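Local coordinates for NAD-dependent aldehyde dehydrogenase (Burkholderia multivorans, PDB 5UJU), which probably oxidises aldehydes to carboxylic acids with NAD+ as the electron acceptor, at residues 100-111 / 263-271; 27-36 / 525-533. All coordinates share one frame; numbering follows the deposited sequence.

Contact 1 of 2, residues 100-111 / 263-271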
loop_
_atom_site.group_PDB
_atom_site.type_symbol
_atom_site.label_atom_id
_atom_site.label_comp_id
_atom_site.label_asym_id
_atom_site.label_seq_id
_atom_site.Cartn_x
_atom_site.Cartn_y
_atom_site.Cartn_z
ATOM N N LEU A 100 -14.308 -23.432 0.881
ATOM C CA LEU A 100 -14.474 -22.190 0.132
ATOM C C LEU A 100 -13.143 -21.701 -0.413
ATOM O O LEU A 100 -13.088 -21.128 -1.503
ATOM C CB LEU A 100 -15.133 -21.118 1.001
ATOM C CG LEU A 100 -16.558 -21.391 1.477
ATOM C CD1 LEU A 100 -17.089 -20.145 2.210
ATOM C CD2 LEU A 100 -17.488 -21.752 0.320
ATOM N N ILE A 101 -12.055 -21.906 0.329
ATOM C CA ILE A 101 -10.741 -21.580 -0.216
ATOM C C ILE A 101 -10.456 -22.414 -1.467
ATOM O O ILE A 101 -9.935 -21.896 -2.468
ATOM C CB ILE A 101 -9.654 -21.776 0.852
ATOM C CG1 ILE A 101 -9.693 -20.628 1.871
ATOM C CG2 ILE A 101 -8.275 -21.906 0.200
ATOM C CD1 ILE A 101 -8.761 -20.835 3.034
ATOM N N ALA A 102 -10.789 -23.708 -1.440
ATOM C CA ALA A 102 -10.571 -24.532 -2.644
ATOM C C ALA A 102 -11.445 -24.056 -3.801
ATOM O O ALA A 102 -10.988 -23.987 -4.951
ATOM C CB ALA A 102 -10.831 -26.013 -2.356
ATOM N N ALA A 103 -12.705 -23.718 -3.518
ATOM C CA ALA A 103 -13.595 -23.282 -4.595
ATOM C C ALA A 103 -13.134 -21.954 -5.199
ATOM O O ALA A 103 -13.191 -21.766 -6.422
ATOM C CB ALA A 103 -15.033 -23.197 -4.088
ATOM N N ALA A 104 -12.662 -21.027 -4.364
ATOM C CA ALA A 104 -12.109 -19.786 -4.892
ATOM C C ALA A 104 -10.885 -20.074 -5.750
ATOM O O ALA A 104 -10.728 -19.511 -6.842
ATOM C CB ALA A 104 -11.757 -18.832 -3.739
ATOM N N ALA A 105 -10.011 -20.965 -5.272
ATOM C CA ALA A 105 -8.816 -21.305 -6.030
ATOM C C ALA A 105 -9.176 -21.888 -7.388
ATOM O O ALA A 105 -8.537 -21.564 -8.394
ATOM C CB ALA A 105 -7.942 -22.285 -5.245
ATOM N N ALA A 106 -10.202 -22.742 -7.444
ATOM C CA ALA A 106 -10.586 -23.295 -8.743
ATOM C C ALA A 106 -11.168 -22.214 -9.650
ATOM O O ALA A 106 -11.039 -22.298 -10.875
ATOM C CB ALA A 106 -11.571 -24.458 -8.563
ATOM N N ALA A 107 -11.779 -21.174 -9.072
ATOM C CA ALA A 107 -12.373 -20.097 -9.858
ATOM C C ALA A 107 -11.364 -19.044 -10.312
ATOM O O ALA A 107 -11.688 -18.263 -11.211
ATOM C CB ALA A 107 -13.489 -19.418 -9.043
ATOM N N GLN A 108 -10.150 -19.042 -9.746
ATOM C CA GLN A 108 -9.221 -17.929 -9.943
ATOM C C GLN A 108 -8.765 -17.809 -11.394
ATOM O O GLN A 108 -8.713 -16.702 -11.949
ATOM C CB GLN A 108 -8.007 -18.092 -9.024
ATOM C CG GLN A 108 -8.090 -17.270 -7.751
ATOM C CD GLN A 108 -7.117 -17.722 -6.661
ATOM O OE1 GLN A 108 -6.140 -18.426 -6.922
ATOM N NE2 GLN A 108 -7.390 -17.308 -5.431
ATOM N N ARG A 109 -8.422 -18.929 -12.028
ATOM C CA ARG A 109 -7.709 -18.876 -13.309
ATOM C C ARG A 109 -8.479 -18.114 -14.385
ATOM O O ARG A 109 -7.983 -17.118 -14.921
ATOM C CB ARG A 109 -7.376 -20.293 -13.802
ATOM C CG ARG A 109 -6.544 -20.300 -15.087
ATOM C CD ARG A 109 -5.947 -21.681 -15.376
ATOM N NE ARG A 109 -5.408 -21.783 -16.730
ATOM C CZ ARG A 109 -4.137 -21.557 -17.049
ATOM N NH1 ARG A 109 -3.273 -21.189 -16.109
ATOM N NH2 ARG A 109 -3.731 -21.685 -18.308
ATOM N N THR A 110 -9.682 -18.579 -14.742
ATOM C CA THR A 110 -10.373 -17.935 -15.860
ATOM C C THR A 110 -10.805 -16.514 -15.499
ATOM O O THR A 110 -10.877 -15.641 -16.372
ATOM C CB THR A 110 -11.563 -18.794 -16.340
ATOM O OG1 THR A 110 -12.565 -18.895 -15.328
ATOM C CG2 THR A 110 -11.082 -20.199 -16.672
ATOM N N TRP A 111 -11.069 -16.253 -14.223
ATOM C CA TRP A 111 -11.352 -14.889 -13.798
ATOM C C TRP A 111 -10.137 -13.998 -14.027
ATOM O O TRP A 111 -10.233 -12.957 -14.685
ATOM C CB TRP A 111 -11.784 -14.908 -12.329
ATOM C CG TRP A 111 -12.103 -13.580 -11.645
ATOM C CD1 TRP A 111 -11.564 -13.125 -10.474
ATOM C CD2 TRP A 111 -13.072 -12.592 -12.044
ATOM N NE1 TRP A 111 -12.113 -11.914 -10.133
ATOM C CE2 TRP A 111 -13.043 -11.565 -11.075
ATOM C CE3 TRP A 111 -13.949 -12.468 -13.130
ATOM C CZ2 TRP A 111 -13.850 -10.429 -11.161
ATOM C CZ3 TRP A 111 -14.760 -11.333 -13.207
ATOM C CH2 TRP A 111 -14.713 -10.343 -12.222
ATOM N N PHE A 263 -18.180 -16.926 -15.943
ATOM C CA PHE A 263 -17.202 -17.211 -14.906
ATOM C C PHE A 263 -17.733 -18.215 -13.895
ATOM O O PHE A 263 -18.940 -18.442 -13.775
ATOM C CB PHE A 263 -16.778 -15.912 -14.198
ATOM C CG PHE A 263 -16.113 -14.956 -15.126
ATOM C CD1 PHE A 263 -14.898 -15.292 -15.705
ATOM C CD2 PHE A 263 -16.725 -13.772 -15.487
ATOM C CE1 PHE A 263 -14.285 -14.442 -16.586
ATOM C CE2 PHE A 263 -16.116 -12.917 -16.372
ATOM C CZ PHE A 263 -14.895 -13.252 -16.919
ATOM N N ASP A 264 -16.802 -18.811 -13.160
ATOM C CA ASP A 264 -17.141 -19.667 -12.032
ATOM C C ASP A 264 -17.774 -18.791 -10.956
ATOM O O ASP A 264 -17.124 -17.849 -10.482
ATOM C CB ASP A 264 -15.869 -20.368 -11.529
ATOM C CG ASP A 264 -16.131 -21.383 -10.410
ATOM O OD1 ASP A 264 -17.185 -21.333 -9.732
ATOM O OD2 ASP A 264 -15.240 -22.231 -10.186
ATOM N N PRO A 265 -19.041 -19.010 -10.587
ATOM C CA PRO A 265 -19.647 -18.151 -9.558
ATOM C C PRO A 265 -18.899 -18.185 -8.242
ATOM O O PRO A 265 -19.063 -17.260 -7.440
ATOM C CB PRO A 265 -21.073 -18.705 -9.419
ATOM C CG PRO A 265 -20.983 -20.124 -9.913
ATOM C CD PRO A 265 -19.967 -20.068 -11.037
ATOM N N ASN A 266 -18.086 -19.220 -7.991
ATOM C CA ASN A 266 -17.300 -19.259 -6.764
ATOM C C ASN A 266 -16.169 -18.235 -6.732
ATOM O O ASN A 266 -15.376 -18.262 -5.787
ATOM C CB ASN A 266 -16.745 -20.660 -6.552
ATOM C CG ASN A 266 -17.840 -21.656 -6.304
ATOM O OD1 ASN A 266 -18.847 -21.319 -5.690
ATOM N ND2 ASN A 266 -17.672 -22.882 -6.803
ATOM N N VAL A 267 -16.048 -17.361 -7.732
ATOM C CA VAL A 267 -15.248 -16.154 -7.536
ATOM C C VAL A 267 -15.686 -15.430 -6.261
ATOM O O VAL A 267 -14.849 -14.873 -5.545
ATOM C CB VAL A 267 -15.329 -15.247 -8.788
ATOM C CG1 VAL A 267 -14.775 -13.842 -8.493
ATOM C CG2 VAL A 267 -14.530 -15.883 -9.933
ATOM N N VAL A 268 -16.979 -15.494 -5.911
ATOM C CA VAL A 268 -17.484 -14.907 -4.663
ATOM C C VAL A 268 -18.284 -15.958 -3.901
ATOM O O VAL A 268 -19.248 -16.520 -4.440
ATOM C CB VAL A 268 -18.352 -13.665 -4.921
ATOM C CG1 VAL A 268 -18.909 -13.127 -3.603
ATOM C CG2 VAL A 268 -17.542 -12.602 -5.641
ATOM N N THR A 269 -17.903 -16.209 -2.641
ATOM C CA THR A 269 -18.613 -17.155 -1.785
ATOM C C THR A 269 -18.973 -16.499 -0.457
ATOM O O THR A 269 -18.435 -15.450 -0.086
ATOM C CB THR A 269 -17.794 -18.429 -1.516
ATOM O OG1 THR A 269 -16.502 -18.080 -1.011
ATOM C CG2 THR A 269 -17.636 -19.251 -2.807
ATOM N N LEU A 270 -19.891 -17.136 0.264
ATOM C CA LEU A 270 -20.422 -16.608 1.516
ATOM C C LEU A 270 -20.120 -17.592 2.634
ATOM O O LEU A 270 -20.572 -18.740 2.588
ATOM C CB LEU A 270 -21.933 -16.383 1.419
ATOM C CG LEU A 270 -22.535 -15.842 2.713
ATOM C CD1 LEU A 270 -22.354 -14.315 2.765
ATOM C CD2 LEU A 270 -24.009 -16.254 2.881
ATOM N N LEU A 271 -19.384 -17.147 3.641
ATOM C CA LEU A 271 -19.073 -17.980 4.797
ATOM C C LEU A 271 -19.924 -17.461 5.964
ATOM O O LEU A 271 -19.490 -16.600 6.737
ATOM C CB LEU A 271 -17.568 -17.945 5.110
ATOM C CG LEU A 271 -17.099 -18.763 6.334
ATOM C CD1 LEU A 271 -17.393 -20.216 6.114
ATOM C CD2 LEU A 271 -15.618 -18.568 6.636
HETATM O O HOH W 1 -15.052 -23.360 -7.802
HETATM O O HOH W 2 -13.907 -23.372 -12.319
HETATM O O HOH W 3 -13.973 -18.150 -13.105
#
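Trp-111 and Phe-263 meet as a T-shaped pair at one end of this contact. The six-membered ring of Trp-111 turns its edge to the face of Phe-263, with planes at 81° and CE3 over the ring centre. The indole reaches this place because its CG is anti to the backbone N (chi1 179°). Val-267 makes a CH-pi contact with the same indole: CG1 stands over the face, 13° off the ring normal and 3.8 Å from the centroid of the five-membered ring of Trp-111. The indole NE1 is hydrogen-bonded to the carbonyl of Asn-233.

Aliphatic contacts continue along the helix. CB of Ala-107 lies 3.8 Å from CG2 of Val-267. At the other end, CD1 of Leu-100 packs 3.7 Å from CB of Leu-271, while its CD2 lies against CB of Thr-269.

The polar links between the segments run through water. One water donates to Ala-103 O and, at 2.6 Å, to Asp-264 OD2, and accepts from Asn-266 ND2 at 2.8 Å. Another accepts from Asp-264 N at 2.9 Å, donates to Ala-107 O and bonds to Thr-110 OG1. Asp-264 also closes an Asx turn: its OD1 accepts from Asn-266 N at 2.9 Å, met from above the carboxylate plane. Asn-266 OD1 is bonded to Arg-255.

Helix 97-132 packs on the turn leading into strand 268-270, which runs parallel to 234-238 in the Rossmann-like NAD-binding domain. Direct contact is by van der Waals packing, largely of apolar groups, and water bridges the polar ones. The water-bound carboxylate of Asp-264 is probably ionised.

Contact 2 of 2, residues 27-36 / 525-533. With EDO (1,2-ethanediol), chain G.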
loop_
_atom_site.group_PDB
_atom_site.type_symbol
_atom_site.label_atom_id
_atom_site.label_comp_id
_atom_site.label_asym_id
_atom_site.label_seq_id
_atom_site.Cartn_x
_atom_site.Cartn_y
_atom_site.Cartn_z
ATOM N N ALA A 27 -15.189 12.184 -11.050
ATOM C CA ALA A 27 -15.689 12.560 -9.730
ATOM C C ALA A 27 -14.615 12.420 -8.656
ATOM O O ALA A 27 -14.468 13.310 -7.809
ATOM C CB ALA A 27 -16.916 11.718 -9.373
ATOM N N ILE A 28 -13.853 11.319 -8.666
ATOM C CA ILE A 28 -12.854 11.125 -7.619
ATOM C C ILE A 28 -11.742 12.163 -7.700
ATOM O O ILE A 28 -11.125 12.485 -6.672
ATOM C CB ILE A 28 -12.255 9.702 -7.648
ATOM C CG1 ILE A 28 -11.507 9.445 -8.962
ATOM C CG2 ILE A 28 -13.332 8.661 -7.407
ATOM C CD1 ILE A 28 -10.849 8.052 -9.032
ATOM N N GLU A 29 -11.508 12.744 -8.878
ATOM C CA GLU A 29 -10.469 13.758 -9.020
ATOM C C GLU A 29 -10.943 15.167 -8.664
ATOM O O GLU A 29 -10.190 15.933 -8.050
ATOM C CB GLU A 29 -9.930 13.756 -10.448
ATOM C CG GLU A 29 -8.750 14.676 -10.633
ATOM C CD GLU A 29 -7.993 14.382 -11.908
ATOM O OE1 GLU A 29 -8.563 13.710 -12.796
ATOM O OE2 GLU A 29 -6.826 14.816 -12.019
ATOM N N SER A 30 -12.172 15.540 -9.032
ATOM C CA SER A 30 -12.663 16.889 -8.753
ATOM C C SER A 30 -13.255 17.020 -7.351
ATOM O O SER A 30 -13.128 18.077 -6.722
ATOM C CB SER A 30 -13.704 17.295 -9.796
ATOM O OG SER A 30 -14.895 16.562 -9.604
ATOM N N ARG A 31 -13.929 15.970 -6.874
ATOM C CA ARG A 31 -14.412 15.846 -5.494
ATOM C C ARG A 31 -15.553 16.816 -5.161
ATOM O O ARG A 31 -15.769 17.148 -3.992
ATOM C CB ARG A 31 -13.255 15.983 -4.491
ATOM C CG ARG A 31 -12.129 14.954 -4.747
ATOM C CD ARG A 31 -11.224 14.690 -3.532
ATOM N NE ARG A 31 -11.859 13.828 -2.531
ATOM C CZ ARG A 31 -11.964 12.500 -2.623
ATOM N NH1 ARG A 31 -11.487 11.843 -3.681
ATOM N NH2 ARG A 31 -12.554 11.817 -1.649
ATOM N N GLY A 32 -16.314 17.245 -6.173
ATOM C CA GLY A 32 -17.616 17.847 -5.962
ATOM C C GLY A 32 -18.651 16.780 -5.631
ATOM O O GLY A 32 -18.316 15.642 -5.283
ATOM N N TYR A 33 -19.933 17.159 -5.724
ATOM C CA TYR A 33 -21.025 16.221 -5.456
ATOM C C TYR A 33 -21.371 15.413 -6.706
ATOM O O TYR A 33 -21.596 15.983 -7.779
ATOM C CB TYR A 33 -22.295 16.924 -4.959
ATOM C CG TYR A 33 -23.424 15.914 -4.854
ATOM C CD1 TYR A 33 -23.385 14.914 -3.885
ATOM C CD2 TYR A 33 -24.480 15.903 -5.767
ATOM C CE1 TYR A 33 -24.379 13.953 -3.796
ATOM C CE2 TYR A 33 -25.488 14.937 -5.687
ATOM C CZ TYR A 33 -25.425 13.962 -4.698
ATOM O OH TYR A 33 -26.402 12.993 -4.589
ATOM N N TRP A 34 -21.459 14.093 -6.550
ATOM C CA TRP A 34 -21.923 13.220 -7.623
ATOM C C TRP A 34 -22.281 11.854 -7.055
ATOM O O TRP A 34 -21.615 11.358 -6.140
ATOM C CB TRP A 34 -20.877 13.057 -8.735
ATOM C CG TRP A 34 -21.347 12.171 -9.862
ATOM C CD1 TRP A 34 -22.253 12.488 -10.844
ATOM C CD2 TRP A 34 -20.965 10.811 -10.094
ATOM N NE1 TRP A 34 -22.436 11.412 -11.683
ATOM C CE2 TRP A 34 -21.657 10.372 -11.247
ATOM C CE3 TRP A 34 -20.095 9.924 -9.449
ATOM C CZ2 TRP A 34 -21.508 9.086 -11.764
ATOM C CZ3 TRP A 34 -19.941 8.650 -9.966
ATOM C CH2 TRP A 34 -20.647 8.240 -11.115
ATOM N N SER A 35 -23.341 11.254 -7.608
ATOM C CA SER A 35 -23.798 9.908 -7.280
ATOM C C SER A 35 -24.660 9.367 -8.409
ATOM O O SER A 35 -25.654 10.000 -8.779
ATOM C CB SER A 35 -24.605 9.881 -5.982
ATOM O OG SER A 35 -25.192 8.597 -5.811
ATOM N N PRO A 36 -24.332 8.197 -8.969
ATOM C CA PRO A 36 -25.190 7.616 -10.009
ATOM C C PRO A 36 -26.379 6.857 -9.453
ATOM O O PRO A 36 -27.217 6.393 -10.241
ATOM C CB PRO A 36 -24.240 6.662 -10.740
ATOM C CG PRO A 36 -23.352 6.168 -9.639
ATOM C CD PRO A 36 -23.164 7.343 -8.686
ATOM N N SER A 525 -20.991 11.386 5.409
ATOM C CA SER A 525 -19.904 11.554 4.455
ATOM C C SER A 525 -20.389 11.101 3.085
ATOM O O SER A 525 -21.155 10.138 2.970
ATOM C CB SER A 525 -18.630 10.788 4.867
ATOM O OG SER A 525 -18.740 9.388 4.669
ATOM N N ALA A 526 -19.922 11.790 2.052
ATOM C CA ALA A 526 -20.325 11.522 0.678
ATOM C C ALA A 526 -19.174 10.874 -0.070
ATOM O O ALA A 526 -18.039 11.369 -0.023
ATOM C CB ALA A 526 -20.760 12.805 -0.032
ATOM N N ALA A 527 -19.461 9.753 -0.737
ATOM C CA ALA A 527 -18.497 9.171 -1.664
ATOM C C ALA A 527 -18.089 10.205 -2.712
ATOM O O ALA A 527 -18.839 11.142 -3.009
ATOM C CB ALA A 527 -19.097 7.930 -2.365
ATOM N N PHE A 528 -16.883 10.038 -3.264
ATOM C CA PHE A 528 -16.305 10.878 -4.317
ATOM C C PHE A 528 -15.989 12.289 -3.828
ATOM O O PHE A 528 -15.776 13.191 -4.649
ATOM C CB PHE A 528 -17.202 10.975 -5.561
ATOM C CG PHE A 528 -17.674 9.641 -6.080
ATOM C CD1 PHE A 528 -16.821 8.814 -6.796
ATOM C CD2 PHE A 528 -18.980 9.221 -5.851
ATOM C CE1 PHE A 528 -17.259 7.591 -7.277
ATOM C CE2 PHE A 528 -19.423 7.999 -6.312
ATOM C CZ PHE A 528 -18.564 7.184 -7.034
ATOM N N SER A 529 -16.011 12.526 -2.519
ATOM C CA SER A 529 -15.601 13.824 -1.999
ATOM C C SER A 529 -14.965 13.667 -0.616
ATOM O O SER A 529 -13.847 14.146 -0.388
ATOM C CB SER A 529 -16.790 14.786 -1.962
ATOM O OG SER A 529 -16.400 16.081 -1.514
ATOM N N ASP A 530 -15.641 12.962 0.296
ATOM C CA ASP A 530 -15.173 12.810 1.671
ATOM C C ASP A 530 -14.412 11.495 1.822
ATOM O O ASP A 530 -14.979 10.417 1.614
ATOM C CB ASP A 530 -16.347 12.860 2.649
ATOM C CG ASP A 530 -17.172 14.137 2.509
ATOM O OD1 ASP A 530 -16.580 15.229 2.345
ATOM O OD2 ASP A 530 -18.415 14.047 2.551
ATOM N N PHE A 531 -13.138 11.589 2.201
ATOM C CA PHE A 531 -12.397 10.412 2.631
ATOM C C PHE A 531 -12.939 9.952 3.975
ATOM O O PHE A 531 -12.979 10.731 4.936
ATOM C CB PHE A 531 -10.907 10.724 2.748
ATOM C CG PHE A 531 -10.265 11.120 1.450
ATOM C CD1 PHE A 531 -9.971 10.163 0.487
ATOM C CD2 PHE A 531 -9.958 12.455 1.194
ATOM C CE1 PHE A 531 -9.383 10.524 -0.710
ATOM C CE2 PHE A 531 -9.369 12.826 0.004
ATOM C CZ PHE A 531 -9.080 11.858 -0.953
ATOM N N HIS A 532 -13.351 8.690 4.048
ATOM C CA HIS A 532 -13.819 8.098 5.296
ATOM C C HIS A 532 -12.615 7.504 6.027
ATOM O O HIS A 532 -12.049 6.490 5.595
ATOM C CB HIS A 532 -14.879 7.038 5.022
ATOM C CG HIS A 532 -15.343 6.324 6.248
ATOM N ND1 HIS A 532 -16.237 6.883 7.137
ATOM C CD2 HIS A 532 -15.032 5.102 6.741
ATOM C CE1 HIS A 532 -16.459 6.033 8.125
ATOM N NE2 HIS A 532 -15.743 4.942 7.907
ATOM N N GLY A 533 -12.227 8.134 7.133
ATOM C CA GLY A 533 -10.973 7.817 7.794
ATOM C C GLY A 533 -9.783 8.295 6.981
ATOM O O GLY A 533 -9.894 8.511 5.770
HETATM C C1 EDO G . -21.832 15.902 3.348
HETATM O O1 EDO G . -21.709 14.546 3.775
HETATM C C2 EDO G . -20.681 16.285 2.422
HETATM O O2 EDO G . -19.418 16.278 3.110
HETATM O O HOH W 4 -19.623 13.650 -3.620
HETATM O O HOH W 5 -21.682 10.809 -3.362
#
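The guanidinium of Arg-31 lies flat on the ring of Phe-531, with planes 4° apart. Arg-31 CZ is 3.8 Å from the centroid of the Phe-531 ring, a stacked cation-pi pair. The backbone of Phe-528 and Ser-529 covers the opposite face. A bend at chi3 (77°) puts the group there. NE donates to Ser-529 O at 2.9 Å, from above the carbonyl plane, and NH2 adds a weak bond to the same oxygen. NH1 reaches Ile-28 O at 3.1 Å, on a lone pair, and bonds weakly to Tyr-170. These bonds and covered faces should hold its rotation.

Trp-34 points its edge at one face of Phe-528, with CZ3 3.6 Å from Phe-528 CZ. CG2 of Ile-28 comes to the ring edge in plane, 3.5 Å from Phe-528 CD1. Helix 158-175 packs here, with Tyr-170 on Ile-28 and Leu-165 on Trp-34.

At the turn, Ser-529 OG donates to Arg-31 O at 2.8 Å; it also bonds to Lys-198 of the second subunit. Two waters link Gly-32 O and Trp-34 O to Ala-527 O.

The same Lys-198 pairs with Asp-530, whose OD2 accepts from an ethanediol, probably from the crystallisation liquor. Tyr-200 of that subunit bonds to Ser-529 O. The contact ties the end of helix 18-30 to loop 525-533 at the subunit interface. The charge of Arg-31 is probably eased by carbonyls and an aromatic face.

Overall arrangement
The two contacts are separate: their centres lie 32 Å apart and their nearest atoms about 19 Å. Along the chain, residues 27-36 come first, then 100-111, 263-271 and 525-533, so both segments of contact 1 fall between those of contact 2. Contact 1 sets helix 97-132 against strand 268-270 and the turn before it, beside strand 234-238. Contact 2 joins the end of helix 18-30 to the loop between strand 511-514 and helix 547-550. The second subunit bears on both, but far more on contact 2. Lys-198 and Tyr-200 lie on the projecting arm of strands 181-188, 191-211 and 554-562, which reaches contact 2 of the other subunit, as oligomerisation arms do in this family.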